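Local coordinates for protein cadherin-related family member 2 (Mus musculus, PDB 5CYX) that probably joins adjacent microvilli of epithelial cells through calcium-dependent heterophilic adhesion to CDHR5, thereby controlling microvillar packing at the apical membrane, at residues 95-100 with 132-137; 187-192 with 199-204; 217-222 with 312-317; 255-260 with 302-307. All blocks are in the same frame, centred on the assembly; numbering follows the deposited sequence.

Contact 1: 95-100 with 132-137; sequences VEDRND and KDTGTA. With CA (calcium ion), chain C; CA (calcium ion), chain D; CA (calcium ion), chain B.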
# COMPACT_ATOMS: atom_id res chain seq x y z
N VAL A 95 19.72 30.82 13.89
CA VAL A 95 18.92 30.06 14.85
C VAL A 95 18.75 28.65 14.31
O VAL A 95 18.29 28.48 13.19
CB VAL A 95 17.56 30.72 15.12
CG1 VAL A 95 16.76 29.95 16.17
CG2 VAL A 95 17.75 32.13 15.63
N GLU A 96 19.17 27.64 15.06
CA GLU A 96 18.98 26.25 14.65
C GLU A 96 17.64 25.66 15.10
O GLU A 96 17.20 25.82 16.28
CB GLU A 96 20.08 25.35 15.21
CG GLU A 96 21.42 25.49 14.53
CD GLU A 96 22.39 24.35 14.88
OE1 GLU A 96 22.33 23.87 16.05
OE2 GLU A 96 23.20 23.98 13.99
N ASP A 97 17.04 24.91 14.19
CA ASP A 97 15.78 24.24 14.43
C ASP A 97 15.97 23.17 15.52
O ASP A 97 17.01 22.46 15.54
CB ASP A 97 15.26 23.56 13.13
CG ASP A 97 13.79 23.11 13.24
OD1 ASP A 97 13.03 23.63 14.10
OD2 ASP A 97 13.41 22.18 12.48
N ARG A 98 14.99 23.10 16.43
CA ARG A 98 14.91 21.93 17.38
C ARG A 98 13.46 21.37 17.36
O ARG A 98 12.48 22.07 16.90
CB ARG A 98 15.34 22.36 18.76
CG ARG A 98 16.80 22.74 18.89
CD ARG A 98 17.63 21.50 19.07
NE ARG A 98 19.06 21.77 19.12
CZ ARG A 98 19.87 21.89 18.08
NH1 ARG A 98 21.15 22.11 18.28
NH2 ARG A 98 19.43 21.81 16.83
N ASN A 99 13.30 20.12 17.78
CA ASN A 99 12.01 19.48 17.73
C ASN A 99 11.08 19.94 18.89
O ASN A 99 10.87 19.17 19.86
CB ASN A 99 12.13 17.99 17.70
CG ASN A 99 10.88 17.31 17.29
OD1 ASN A 99 9.92 17.95 16.87
ND2 ASN A 99 10.85 16.02 17.45
N ASP A 100 10.55 21.16 18.75
CA ASP A 100 9.61 21.73 19.73
C ASP A 100 8.21 21.80 19.16
O ASP A 100 7.36 22.37 19.80
CB ASP A 100 10.05 23.15 20.15
CG ASP A 100 10.20 24.12 18.92
OD1 ASP A 100 10.23 23.67 17.76
OD2 ASP A 100 10.23 25.34 19.10
N LYS A 132 5.22 21.61 12.21
CA LYS A 132 5.93 22.81 11.74
C LYS A 132 7.45 22.75 11.75
O LYS A 132 8.08 23.61 11.16
CB LYS A 132 5.47 24.02 12.52
CG LYS A 132 4.01 24.31 12.26
CD LYS A 132 3.80 25.77 11.91
CE LYS A 132 3.85 26.66 13.16
NZ LYS A 132 4.38 28.04 12.85
N ASP A 133 8.05 21.75 12.40
CA ASP A 133 9.49 21.68 12.42
C ASP A 133 9.96 21.26 11.00
O ASP A 133 9.15 20.88 10.16
CB ASP A 133 10.02 20.73 13.51
CG ASP A 133 9.52 21.14 14.91
OD1 ASP A 133 9.59 22.36 15.25
OD2 ASP A 133 8.96 20.26 15.55
N THR A 134 11.27 21.34 10.79
CA THR A 134 11.91 21.04 9.51
C THR A 134 12.82 19.81 9.67
O THR A 134 13.36 19.59 10.74
CB THR A 134 12.76 22.26 9.10
OG1 THR A 134 11.90 23.41 8.90
CG2 THR A 134 13.56 21.98 7.77
N GLY A 135 13.04 19.04 8.61
CA GLY A 135 13.83 17.83 8.73
C GLY A 135 13.01 16.73 9.39
O GLY A 135 11.76 16.74 9.35
N THR A 136 13.70 15.72 9.93
CA THR A 136 12.99 14.56 10.48
C THR A 136 12.10 15.01 11.63
O THR A 136 11.13 14.36 11.93
CB THR A 136 13.93 13.44 10.96
OG1 THR A 136 14.78 13.97 11.96
CG2 THR A 136 14.83 12.94 9.74
N ALA A 137 12.46 16.11 12.27
CA ALA A 137 11.58 16.66 13.30
C ALA A 137 10.24 17.11 12.77
O ALA A 137 9.29 17.37 13.56
CB ALA A 137 12.26 17.83 13.97
CA CA C . 11.36 23.87 15.69
CA CA D . 8.10 18.09 15.43
CA CA B . 10.05 27.05 17.76
O HOH W 1 7.63 26.73 18.08
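Asp-133 OD1 binds the calcium ion of chain C at 2.4 Å, and the same ion draws in Asp-97 OD1, Arg-98 O and Asp-100 OD1 from the other segment. Its partner oxygen Asp-133 OD2 lies 2.3 Å from the calcium ion of chain D, so one carboxylate bridges two metals. Asn-99 OD1 and Ala-137 O join it on this second ion. The shared metals draw acceptors together: Asp-100 OD1 stands 2.9 Å from Asp-133 OD1, with the carboxylate planes 23° apart. Asn-99 OD1 comes within 2.8 Å of Asp-133 OD2, its amide nearly perpendicular to the carboxylate, while Asn-99 ND2 donates to Lys-199 O. Asp-97 has CG anti to the backbone N (chi1 -167°). Its OD2 accepts from Thr-134 N at 2.9 Å on the syn side, 25° out of the plane; with OD1 on the metal, this would hold the carboxylate's rotation. Asp-100 OD2 holds a third ion, the calcium of chain B, 2.2 Å away. Asp-97 to Asp-100 belong to the DRNDN form of the cadherin linker motif. Glu-18 and Glu-69 complete the chain C site, and the cluster ties the end of strand 86-96 in the first repeat to the loop between strands 123-126 and 140-148 in the second.

Contact 2: 187-192 with 199-204; sequences ACDSGG and KTQCSQ. With CA (calcium ion), chain D.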
# COMPACT_ATOMS: atom_id res chain seq x y z
N ALA A 187 -0.24 10.55 15.23
CA ALA A 187 0.80 10.94 14.31
C ALA A 187 1.98 11.36 15.15
O ALA A 187 1.79 12.10 16.09
CB ALA A 187 0.31 12.09 13.40
N CYS A 188 3.17 10.84 14.83
CA CYS A 188 4.41 11.30 15.45
C CYS A 188 5.34 11.85 14.38
O CYS A 188 5.18 11.56 13.19
CB CYS A 188 5.11 10.18 16.23
SG CYS A 188 4.02 9.37 17.42
N ASP A 189 6.30 12.65 14.80
CA ASP A 189 7.34 13.02 13.89
C ASP A 189 8.38 11.87 13.91
O ASP A 189 8.24 10.88 14.67
CB ASP A 189 7.90 14.43 14.17
CG ASP A 189 8.43 14.59 15.57
OD1 ASP A 189 8.97 13.62 16.12
OD2 ASP A 189 8.26 15.70 16.16
N SER A 190 9.42 12.05 13.14
CA SER A 190 10.45 11.04 12.94
C SER A 190 11.68 11.37 13.82
O SER A 190 12.75 10.87 13.60
CB SER A 190 10.80 10.97 11.44
OG SER A 190 9.66 10.77 10.61
N GLY A 191 11.50 12.20 14.84
CA GLY A 191 12.56 12.51 15.78
C GLY A 191 13.46 13.64 15.34
O GLY A 191 13.49 14.07 14.15
N GLY A 192 14.23 14.07 16.32
CA GLY A 192 15.09 15.25 16.27
C GLY A 192 15.68 15.43 17.69
O GLY A 192 15.83 14.45 18.44
N LYS A 199 14.45 13.48 20.75
CA LYS A 199 13.09 13.82 21.10
C LYS A 199 12.21 13.51 19.90
O LYS A 199 12.54 13.89 18.74
CB LYS A 199 13.02 15.29 21.47
CG LYS A 199 11.61 15.79 21.79
CD LYS A 199 11.10 15.12 23.08
CE LYS A 199 9.75 15.68 23.51
NZ LYS A 199 9.26 14.95 24.70
N THR A 200 11.15 12.74 20.15
CA THR A 200 10.11 12.48 19.15
C THR A 200 8.84 13.08 19.70
O THR A 200 8.56 12.89 20.88
CB THR A 200 9.92 10.97 18.95
OG1 THR A 200 11.10 10.38 18.34
CG2 THR A 200 8.67 10.68 18.08
N GLN A 201 8.06 13.80 18.88
CA GLN A 201 6.77 14.37 19.38
C GLN A 201 5.58 13.65 18.79
O GLN A 201 5.63 13.26 17.61
CB GLN A 201 6.67 15.84 19.06
CG GLN A 201 7.82 16.68 19.59
CD GLN A 201 7.59 17.20 20.99
OE1 GLN A 201 6.61 16.84 21.66
NE2 GLN A 201 8.47 18.07 21.44
N CYS A 202 4.51 13.49 19.58
CA CYS A 202 3.28 12.81 19.12
C CYS A 202 2.03 13.72 19.23
O CYS A 202 2.00 14.66 19.99
CB CYS A 202 3.07 11.46 19.85
SG CYS A 202 4.31 10.14 19.45
N SER A 203 1.04 13.47 18.39
CA SER A 203 -0.18 14.25 18.40
C SER A 203 -1.08 13.81 19.53
O SER A 203 -0.84 12.80 20.16
CB SER A 203 -0.97 13.99 17.14
OG SER A 203 -1.47 12.67 17.15
N GLN A 204 -2.15 14.58 19.72
CA GLN A 204 -3.26 14.10 20.53
C GLN A 204 -3.95 12.94 19.75
O GLN A 204 -3.90 12.93 18.54
CB GLN A 204 -4.27 15.24 20.88
CG GLN A 204 -5.07 15.81 19.69
CD GLN A 204 -6.09 16.91 20.11
OE1 GLN A 204 -6.78 16.79 21.12
NE2 GLN A 204 -6.21 17.96 19.29
CA CA D . 8.10 18.09 15.43
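Cys-188 and Cys-202 form a disulfide that staples two antiparallel arms of a hairpin-like excursion in the second cadherin repeat, one leaving strand 180-189 and the other returning through strand 197-199. The bridge has a torsion of 96° about its SG-SG bond, and both sulfurs sit anti to their carbonyl carbons. Backbone hydrogen bonds flank it: Ser-203 N donates to Ala-187 O at 2.8 Å, Asp-189 N to Gln-201 O at 3.0 Å and, farther along, Lys-199 N to Gly-192 O at 2.9 Å. Side chains add their own bonds. Ser-203 OG takes the N-H of Ala-187 at 3.1 Å and gives its proton to Gln-204 O. An alanine in place of Ser-203 would probably leave Ala-187 N without this acceptor and Gln-204 O without this donor. Apolar contact beyond the disulfide is slight, and the methyl Thr-200 CG2 sits 3.4 Å from Asp-189 O. The metal enters through Asp-189, whose OD2 binds the calcium ion of chain D, a site completed by residues including Asn-99, Asp-131 and Asp-133. Its OD1 makes an Asx turn with Gly-191 N, while Gln-201 N, 2.9 Å away, reaches Asp-189 OD1 from the opposite face of the carboxylate.

Contact 3: 217-222 with 312-317; sequences DLDPRF and QEAKAS. With CA (calcium ion), chain E; CA (calcium ion), chain F.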
# COMPACT_ATOMS: atom_id res chain seq x y z
N ASP A 217 -25.87 -9.65 -0.64
CA ASP A 217 -25.08 -10.80 -1.07
C ASP A 217 -25.22 -12.03 -0.19
O ASP A 217 -24.37 -12.89 -0.25
CB ASP A 217 -23.60 -10.40 -1.12
CG ASP A 217 -23.03 -10.01 0.25
OD1 ASP A 217 -23.77 -9.84 1.27
OD2 ASP A 217 -21.81 -9.85 0.29
N LEU A 218 -26.28 -12.10 0.60
CA LEU A 218 -26.59 -13.27 1.36
C LEU A 218 -27.99 -13.68 0.98
O LEU A 218 -28.92 -12.83 0.88
CB LEU A 218 -26.47 -12.96 2.85
CG LEU A 218 -25.07 -12.63 3.36
CD1 LEU A 218 -25.15 -12.15 4.79
CD2 LEU A 218 -24.18 -13.88 3.29
N ASP A 219 -28.17 -14.98 0.78
CA ASP A 219 -29.46 -15.52 0.39
C ASP A 219 -30.45 -15.48 1.57
O ASP A 219 -30.02 -15.39 2.72
CB ASP A 219 -29.31 -16.96 -0.16
CG ASP A 219 -28.70 -17.00 -1.59
OD1 ASP A 219 -28.66 -15.96 -2.29
OD2 ASP A 219 -28.27 -18.10 -1.99
N PRO A 220 -31.76 -15.55 1.28
CA PRO A 220 -32.77 -15.68 2.34
C PRO A 220 -32.78 -17.05 3.02
O PRO A 220 -32.41 -18.03 2.41
CB PRO A 220 -34.08 -15.51 1.58
CG PRO A 220 -33.76 -16.03 0.23
CD PRO A 220 -32.37 -15.56 -0.06
N ARG A 221 -33.23 -17.09 4.28
CA ARG A 221 -33.32 -18.34 5.06
C ARG A 221 -34.70 -18.56 5.68
O ARG A 221 -35.24 -17.68 6.35
CB ARG A 221 -32.32 -18.32 6.20
CG ARG A 221 -30.91 -18.58 5.76
CD ARG A 221 -29.95 -18.26 6.89
NE ARG A 221 -28.83 -19.21 6.94
CZ ARG A 221 -28.89 -20.48 7.36
NH1 ARG A 221 -27.79 -21.22 7.33
NH2 ARG A 221 -30.03 -21.02 7.79
N PHE A 222 -35.23 -19.76 5.49
CA PHE A 222 -36.48 -20.13 6.14
C PHE A 222 -36.34 -20.10 7.66
O PHE A 222 -35.28 -20.36 8.20
CB PHE A 222 -36.93 -21.50 5.67
CG PHE A 222 -37.47 -21.49 4.27
CD1 PHE A 222 -38.80 -21.16 4.03
CD2 PHE A 222 -36.63 -21.77 3.20
CE1 PHE A 222 -39.28 -21.13 2.74
CE2 PHE A 222 -37.12 -21.72 1.90
CZ PHE A 222 -38.44 -21.41 1.67
N GLN A 312 -28.01 -11.52 -9.89
CA GLN A 312 -28.77 -12.77 -9.90
C GLN A 312 -29.81 -12.82 -8.79
O GLN A 312 -29.79 -12.03 -7.86
CB GLN A 312 -27.82 -13.94 -9.71
CG GLN A 312 -26.68 -14.01 -10.71
CD GLN A 312 -25.57 -14.95 -10.24
OE1 GLN A 312 -25.30 -15.96 -10.87
NE2 GLN A 312 -24.95 -14.62 -9.10
N GLU A 313 -30.67 -13.83 -8.88
CA GLU A 313 -31.68 -14.11 -7.87
C GLU A 313 -31.09 -14.68 -6.59
O GLU A 313 -30.24 -15.55 -6.63
CB GLU A 313 -32.73 -15.07 -8.39
CG GLU A 313 -33.47 -14.53 -9.59
CD GLU A 313 -34.72 -15.30 -9.91
OE1 GLU A 313 -34.77 -16.50 -9.61
OE2 GLU A 313 -35.65 -14.68 -10.46
N ALA A 314 -31.55 -14.14 -5.46
CA ALA A 314 -31.20 -14.59 -4.13
C ALA A 314 -32.37 -15.43 -3.69
O ALA A 314 -33.47 -14.89 -3.46
CB ALA A 314 -30.99 -13.40 -3.21
N LYS A 315 -32.13 -16.73 -3.58
CA LYS A 315 -33.16 -17.75 -3.39
C LYS A 315 -32.78 -18.75 -2.33
O LYS A 315 -31.62 -18.93 -2.02
CB LYS A 315 -33.36 -18.57 -4.66
CG LYS A 315 -33.77 -17.79 -5.91
CD LYS A 315 -33.97 -18.74 -7.09
CE LYS A 315 -32.63 -19.24 -7.63
NZ LYS A 315 -32.84 -20.36 -8.59
N ALA A 316 -33.79 -19.44 -1.83
CA ALA A 316 -33.59 -20.64 -1.00
C ALA A 316 -34.81 -21.50 -1.18
O ALA A 316 -35.89 -21.01 -1.57
CB ALA A 316 -33.41 -20.28 0.46
N SER A 317 -34.65 -22.80 -0.92
CA SER A 317 -35.73 -23.74 -1.13
C SER A 317 -35.84 -24.77 -0.02
O SER A 317 -34.88 -25.04 0.69
CB SER A 317 -35.56 -24.44 -2.47
OG SER A 317 -34.36 -25.18 -2.48
CA CA E . -24.67 -8.32 2.84
CA CA F . -30.17 -10.90 0.55
O HOH W 2 -29.47 -17.89 -4.60
O HOH W 3 -23.40 -9.11 4.69
O HOH W 4 -28.99 -10.94 -1.70
O HOH W 5 -30.71 -8.47 0.39
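Ala-316 CB presses against Pro-220 O at 3.1 Å, the closest approach in a contact between strands 220-222 and 315-317. Their axes run 6.3 Å apart and 21° from parallel, and they belong to different sheets of the third cadherin repeat's sandwich. The tight part packs carbon against carbon and carbonyl groups. Pro-220 lays its ring beside segment 312-317, CD lying 3.6 Å from Ala-314 C, and its CG meets the methyl of Ala-316. In Phe-222 chi1 (-73°) puts CG anti to the carbonyl carbon. CE2 of its ring lies 3.7 Å from Ala-316 O, which sits at the ring edge near its plane. The same CE2 touches Ala-316 CB, while Ala-302 of strand 295-304 also touches the Phe-222 side chain. The other end, with Asp-219 and Lys-315, is exposed and wet. Polar linkage there is left to water 2, which accepts from Lys-315 N, donates to Glu-313 O and weakly to Asp-219 OD2. Just before the strand, Leu-218 O binds the calcium ion of chain F at 2.3 Å. With no direct hydrogen bond between the segments, the chemistry implies that van der Waals fit and one water, weakly bound to Asp-219, join them, while calcium anchors the chain entering strand 220-222.

Contact 4: 255-260 with 302-307; sequences DIVTYS and ATEKNL. With CA (calcium ion), chain F.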
# COMPACT_ATOMS: atom_id res chain seq x y z
N ASP A 255 -34.87 -7.16 2.60
CA ASP A 255 -35.56 -7.12 1.31
C ASP A 255 -36.80 -7.99 1.47
O ASP A 255 -36.75 -9.00 2.16
CB ASP A 255 -34.63 -7.74 0.23
CG ASP A 255 -35.07 -7.41 -1.21
OD1 ASP A 255 -36.09 -6.75 -1.43
OD2 ASP A 255 -34.37 -7.86 -2.14
N ILE A 256 -37.88 -7.62 0.80
CA ILE A 256 -39.08 -8.44 0.78
C ILE A 256 -38.83 -9.79 0.08
O ILE A 256 -38.03 -9.88 -0.86
CB ILE A 256 -40.23 -7.71 0.02
CG1 ILE A 256 -40.61 -6.40 0.76
CG2 ILE A 256 -41.46 -8.59 -0.06
CD1 ILE A 256 -41.64 -5.55 0.03
N VAL A 257 -39.53 -10.84 0.52
CA VAL A 257 -39.41 -12.15 -0.10
C VAL A 257 -40.73 -12.61 -0.70
O VAL A 257 -41.77 -12.41 -0.10
CB VAL A 257 -38.92 -13.20 0.94
CG1 VAL A 257 -39.00 -14.58 0.36
CG2 VAL A 257 -37.52 -12.87 1.37
N THR A 258 -40.67 -13.24 -1.88
CA THR A 258 -41.82 -13.93 -2.45
C THR A 258 -41.53 -15.41 -2.55
O THR A 258 -40.41 -15.85 -2.33
CB THR A 258 -42.21 -13.38 -3.82
OG1 THR A 258 -41.14 -13.58 -4.74
CG2 THR A 258 -42.50 -11.94 -3.73
N TYR A 259 -42.57 -16.18 -2.85
CA TYR A 259 -42.50 -17.64 -2.76
C TYR A 259 -43.14 -18.21 -4.00
O TYR A 259 -43.98 -17.60 -4.60
CB TYR A 259 -43.29 -18.14 -1.52
CG TYR A 259 -42.84 -17.47 -0.23
CD1 TYR A 259 -43.39 -16.25 0.22
CD2 TYR A 259 -41.87 -18.04 0.54
CE1 TYR A 259 -42.95 -15.64 1.40
CE2 TYR A 259 -41.43 -17.44 1.69
CZ TYR A 259 -41.96 -16.28 2.14
OH TYR A 259 -41.42 -15.78 3.31
N SER A 260 -42.71 -19.39 -4.41
CA SER A 260 -43.38 -20.18 -5.45
C SER A 260 -43.16 -21.65 -5.11
O SER A 260 -42.22 -21.98 -4.42
CB SER A 260 -42.83 -19.84 -6.83
OG SER A 260 -41.41 -19.99 -6.84
N ALA A 302 -38.18 -19.54 -2.02
CA ALA A 302 -38.29 -18.16 -1.60
C ALA A 302 -37.26 -17.38 -2.38
O ALA A 302 -36.12 -17.79 -2.47
CB ALA A 302 -38.02 -18.04 -0.11
N THR A 303 -37.66 -16.24 -2.92
CA THR A 303 -36.81 -15.41 -3.77
C THR A 303 -36.96 -13.96 -3.30
O THR A 303 -38.08 -13.45 -3.15
CB THR A 303 -37.25 -15.50 -5.25
OG1 THR A 303 -37.36 -16.87 -5.64
CG2 THR A 303 -36.29 -14.81 -6.15
N GLU A 304 -35.83 -13.29 -3.07
CA GLU A 304 -35.82 -11.88 -2.74
C GLU A 304 -36.32 -11.10 -3.93
O GLU A 304 -36.23 -11.55 -5.06
CB GLU A 304 -34.43 -11.42 -2.31
CG GLU A 304 -34.03 -12.04 -0.97
CD GLU A 304 -32.63 -11.71 -0.50
OE1 GLU A 304 -32.02 -10.75 -0.96
OE2 GLU A 304 -32.14 -12.37 0.42
N LYS A 305 -36.88 -9.94 -3.68
CA LYS A 305 -37.49 -9.18 -4.76
C LYS A 305 -36.45 -8.50 -5.62
O LYS A 305 -36.65 -8.39 -6.82
CB LYS A 305 -38.50 -8.17 -4.21
CG LYS A 305 -39.80 -8.85 -3.79
CD LYS A 305 -40.98 -7.89 -3.64
CE LYS A 305 -41.56 -7.45 -4.97
NZ LYS A 305 -42.63 -6.44 -4.76
N ASN A 306 -35.35 -8.07 -5.03
CA ASN A 306 -34.27 -7.46 -5.76
C ASN A 306 -33.14 -8.45 -6.00
O ASN A 306 -32.94 -9.39 -5.23
CB ASN A 306 -33.75 -6.24 -5.01
CG ASN A 306 -34.84 -5.19 -4.84
OD1 ASN A 306 -35.53 -5.14 -3.82
ND2 ASN A 306 -35.06 -4.42 -5.88
N LEU A 307 -32.40 -8.20 -7.09
CA LEU A 307 -31.28 -9.05 -7.47
C LEU A 307 -30.14 -8.75 -6.54
O LEU A 307 -30.02 -7.65 -6.02
CB LEU A 307 -30.86 -8.79 -8.94
CG LEU A 307 -31.94 -9.04 -10.02
CD1 LEU A 307 -31.38 -8.69 -11.39
CD2 LEU A 307 -32.47 -10.46 -10.00
CA CA F . -30.17 -10.90 0.55
O HOH W 6 -31.86 -7.58 -1.94
O HOH W 7 -39.81 -17.96 -5.37
O HOH W 4 -28.99 -10.94 -1.70
O HOH W 5 -30.71 -8.47 0.39
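Asp-255 reaches across to Asn-306 where strand 257-260 starts and strand 302-304 nears its end, the two pairing antiparallel at the edge of a sheet in the third cadherin repeat. Its CB points toward the other segment and lies 4.2 Å from Glu-304 OE1. Chi1 (-164°) then sets CG anti to the backbone N, and CG comes near Asn-306 N. OD1 passes 3.9 Å from Lys-305 CB. OD2 ends beside Glu-304 CB and accepts the N-H of Asn-306 through its syn lone pair at 3.1 Å. An alanine in place of Asp-255 would probably leave Asn-306 N without this acceptor and free the backbone after the strand to shift beside the metal site. Glu-304, on the strand, clasps the calcium ion of chain F with both carboxylate oxygens, OE1 at 2.4 Å, alongside Asp-248, Asp-250 and Leu-218. Beyond this, Thr-258 and Thr-303 form a hydrogen-bonded pair, and Lys-305 N donates to Ile-256 O. At the exposed side Ile-256 and Lys-305 run alongside each other, with CG2 of Ile-256 on CD of the lysine. The face opposite Thr-258 and Thr-303 carries Glu-304 and an apolar patch of Val-257, Tyr-259 and Ala-302: Val-257 CG1 meets Ala-302 CB at 3.6 Å and lies over one face of the Tyr-259 ring, 3.8 Å above the plane, toward its rim.

Overall arrangement
The four contacts fall into two pairs along a rod of three cadherin repeats. Contacts 1 and 2, with centres about 11 Å apart, meet at the calcium ion of chain D, where the first repeat joins the second. Contacts 3 and 4, with centres about 8 Å apart, share the calcium ion of chain F at the next junction and are joined through strands 315-324 and 295-304, neighbours in one sheet. The pairs stand far apart, contacts 1 and 3 being about 60 Å between centres. Along the chain contacts 1, 2 and 3 follow in series, while contact 4 is nested inside the loop that contact 3 closes. Calcium thus holds both junctions, consistent with calcium-dependent adhesion by an extended molecule.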